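Local coordinates for putative ferritin-like diiron-carboxylate protein TM1526 (Thermotoga maritima, PDB 1VJX), which is of unknown function but probably binds metal ions and may act as an oxidoreductase of the ferritin-like superfamily, at residues 19-24 with 116-121. Residues are numbered along the deposited sequence; the frame is centred on the assembly and turned at random.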
loop_
_atom_site.group_PDB
_atom_site.type_symbol
_atom_site.label_atom_id
_atom_site.label_comp_id
_atom_site.label_asym_id
_atom_site.label_seq_id
_atom_site.Cartn_x
_atom_site.Cartn_y
_atom_site.Cartn_z
ATOM N N LEU A 19 2.730 -11.386 -3.199
ATOM C CA LEU A 19 3.307 -10.352 -4.069
ATOM C C LEU A 19 2.259 -9.768 -5.022
ATOM O O LEU A 19 2.232 -8.569 -5.223
ATOM C CB LEU A 19 4.431 -10.872 -4.914
ATOM C CG LEU A 19 5.809 -10.881 -4.348
ATOM C CD1 LEU A 19 6.644 -11.687 -5.327
ATOM C CD2 LEU A 19 6.335 -9.418 -4.130
ATOM N N THR A 20 1.432 -10.616 -5.622
ATOM C CA THR A 20 0.405 -10.135 -6.534
ATOM C C THR A 20 -0.538 -9.192 -5.774
ATOM O O THR A 20 -0.914 -8.144 -6.256
ATOM C CB THR A 20 -0.390 -11.300 -7.098
ATOM O OG1 THR A 20 0.468 -12.204 -7.843
ATOM C CG2 THR A 20 -1.369 -10.792 -8.138
ATOM N N VAL A 21 -0.884 -9.586 -4.552
ATOM C CA VAL A 21 -1.752 -8.800 -3.709
ATOM C C VAL A 21 -1.061 -7.461 -3.426
ATOM O O VAL A 21 -1.677 -6.429 -3.589
ATOM C CB VAL A 21 -2.124 -9.576 -2.421
ATOM C CG1 VAL A 21 -2.684 -8.645 -1.374
ATOM C CG2 VAL A 21 -3.146 -10.670 -2.719
ATOM N N ALA A 22 0.230 -7.509 -3.096
ATOM C CA ALA A 22 1.012 -6.321 -2.730
ATOM C C ALA A 22 1.207 -5.384 -3.892
ATOM O O ALA A 22 1.185 -4.163 -3.741
ATOM C CB ALA A 22 2.367 -6.733 -2.164
ATOM N N ILE A 23 1.341 -5.964 -5.082
ATOM C CA ILE A 23 1.490 -5.157 -6.263
ATOM C C ILE A 23 0.223 -4.342 -6.432
ATOM O O ILE A 23 0.280 -3.152 -6.731
ATOM C CB ILE A 23 1.740 -6.025 -7.437
ATOM C CG1 ILE A 23 3.146 -6.624 -7.368
ATOM C CG2 ILE A 23 1.545 -5.258 -8.783
ATOM C CD1 ILE A 23 3.354 -7.740 -8.433
ATOM N N ARG A 24 -0.931 -4.975 -6.239
ATOM C CA ARG A 24 -2.190 -4.293 -6.522
ATOM C C ARG A 24 -2.499 -3.187 -5.495
ATOM O O ARG A 24 -3.014 -2.135 -5.879
ATOM C CB ARG A 24 -3.328 -5.285 -6.650
ATOM C CG ARG A 24 -3.272 -6.022 -7.877
ATOM C CD ARG A 24 -4.076 -7.297 -7.894
ATOM N NE ARG A 24 -3.799 -8.119 -9.100
ATOM C CZ ARG A 24 -4.731 -8.601 -9.954
ATOM N NH1 ARG A 24 -6.027 -8.331 -9.799
ATOM N NH2 ARG A 24 -4.356 -9.356 -10.987
ATOM N N ILE A 116 -0.191 -2.457 5.339
ATOM C CA ILE A 116 1.040 -2.652 6.132
ATOM C C ILE A 116 1.149 -4.078 6.695
ATOM O O ILE A 116 2.214 -4.706 6.614
ATOM C CB ILE A 116 1.187 -1.548 7.173
ATOM C CG1 ILE A 116 1.539 -0.261 6.432
ATOM C CG2 ILE A 116 2.287 -1.867 8.206
ATOM C CD1 ILE A 116 1.550 0.984 7.259
ATOM N N ILE A 117 0.035 -4.586 7.215
ATOM C CA ILE A 117 -0.021 -5.947 7.728
ATOM C C ILE A 117 0.382 -6.892 6.630
ATOM O O ILE A 117 1.182 -7.810 6.829
ATOM C CB ILE A 117 -1.434 -6.311 8.251
ATOM C CG1 ILE A 117 -1.794 -5.445 9.441
ATOM C CG2 ILE A 117 -1.521 -7.793 8.643
ATOM C CD1 ILE A 117 -2.993 -5.877 10.227
ATOM N N LEU A 118 -0.154 -6.648 5.437
ATOM C CA LEU A 118 0.119 -7.540 4.313
ATOM C C LEU A 118 1.590 -7.515 3.884
ATOM O O LEU A 118 2.178 -8.544 3.522
ATOM C CB LEU A 118 -0.769 -7.254 3.126
ATOM C CG LEU A 118 -0.242 -8.121 1.933
ATOM C CD1 LEU A 118 -0.993 -9.437 1.802
ATOM C CD2 LEU A 118 -0.226 -7.358 0.692
ATOM N N TYR A 119 2.182 -6.343 3.825
ATOM C CA TYR A 119 3.592 -6.319 3.471
ATOM C C TYR A 119 4.456 -6.983 4.546
ATOM O O TYR A 119 5.483 -7.532 4.193
ATOM C CB TYR A 119 4.120 -4.899 3.221
ATOM C CG TYR A 119 3.281 -4.065 2.275
ATOM C CD1 TYR A 119 2.795 -4.590 1.093
ATOM C CD2 TYR A 119 2.962 -2.730 2.604
ATOM C CE1 TYR A 119 2.007 -3.837 0.236
ATOM C CE2 TYR A 119 2.160 -1.975 1.763
ATOM C CZ TYR A 119 1.698 -2.538 0.572
ATOM O OH TYR A 119 0.914 -1.788 -0.248
ATOM N N TYR A 120 4.088 -6.886 5.837
ATOM C CA TYR A 120 4.778 -7.639 6.859
ATOM C C TYR A 120 4.655 -9.164 6.575
ATOM O O TYR A 120 5.621 -9.900 6.656
ATOM C CB TYR A 120 4.286 -7.280 8.277
ATOM C CG TYR A 120 4.990 -6.076 8.923
ATOM C CD1 TYR A 120 6.370 -6.080 9.143
ATOM C CD2 TYR A 120 4.275 -4.951 9.348
ATOM C CE1 TYR A 120 7.034 -4.977 9.752
ATOM C CE2 TYR A 120 4.952 -3.816 9.976
ATOM C CZ TYR A 120 6.324 -3.849 10.156
ATOM O OH TYR A 120 7.003 -2.789 10.748
ATOM N N GLU A 121 3.462 -9.606 6.181
ATOM C CA GLU A 121 3.210 -11.016 5.927
ATOM C C GLU A 121 4.129 -11.521 4.869
ATOM O O GLU A 121 4.749 -12.561 5.058
ATOM C CB GLU A 121 1.737 -11.263 5.593
ATOM C CG GLU A 121 0.878 -11.176 6.864
ATOM C CD GLU A 121 -0.632 -11.146 6.625
ATOM O OE1 GLU A 121 -1.067 -10.719 5.538
ATOM O OE2 GLU A 121 -1.390 -11.560 7.538
#
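L118 lays its isobutyl end across V21 and A22. Its CD2 comes within 3.5 Å of V21 CG1, closer than carbons usually pack, and within 3.8 Å of A22 CA. The leucine branches late, and with CG anti to the backbone N (chi1 172°) its two methyls are carried over to the neighbouring helix, where CD1 also meets V21 CG1 at 3.7 Å; one branch of the beta-branched valine thus serves both. Next to it, the edge of the Y119 ring meets A22, CE1 lying 3.8 Å from A22 CB, with A22 CA in the ring plane; a methyl is small enough for the ring and the leucine to share it. Were L118 replaced by an alanine, V21 CG1 would probably lose both methyls it packs on, and A22 would be met from helix 101-125 chiefly by the tyrosine ring. Further out, Y84 packs on both V21 and L118, and the flat Y119 ring, edge-on to A22, can also meet F62 of helix 43-68. Helices 15-36 and 101-125 run roughly antiparallel here, their local axes 9.9 Å apart at an angle of 146°, and this apolar packing joins them within the four-helix bundle characteristic of rubrerythrin and other ferritin-like proteins.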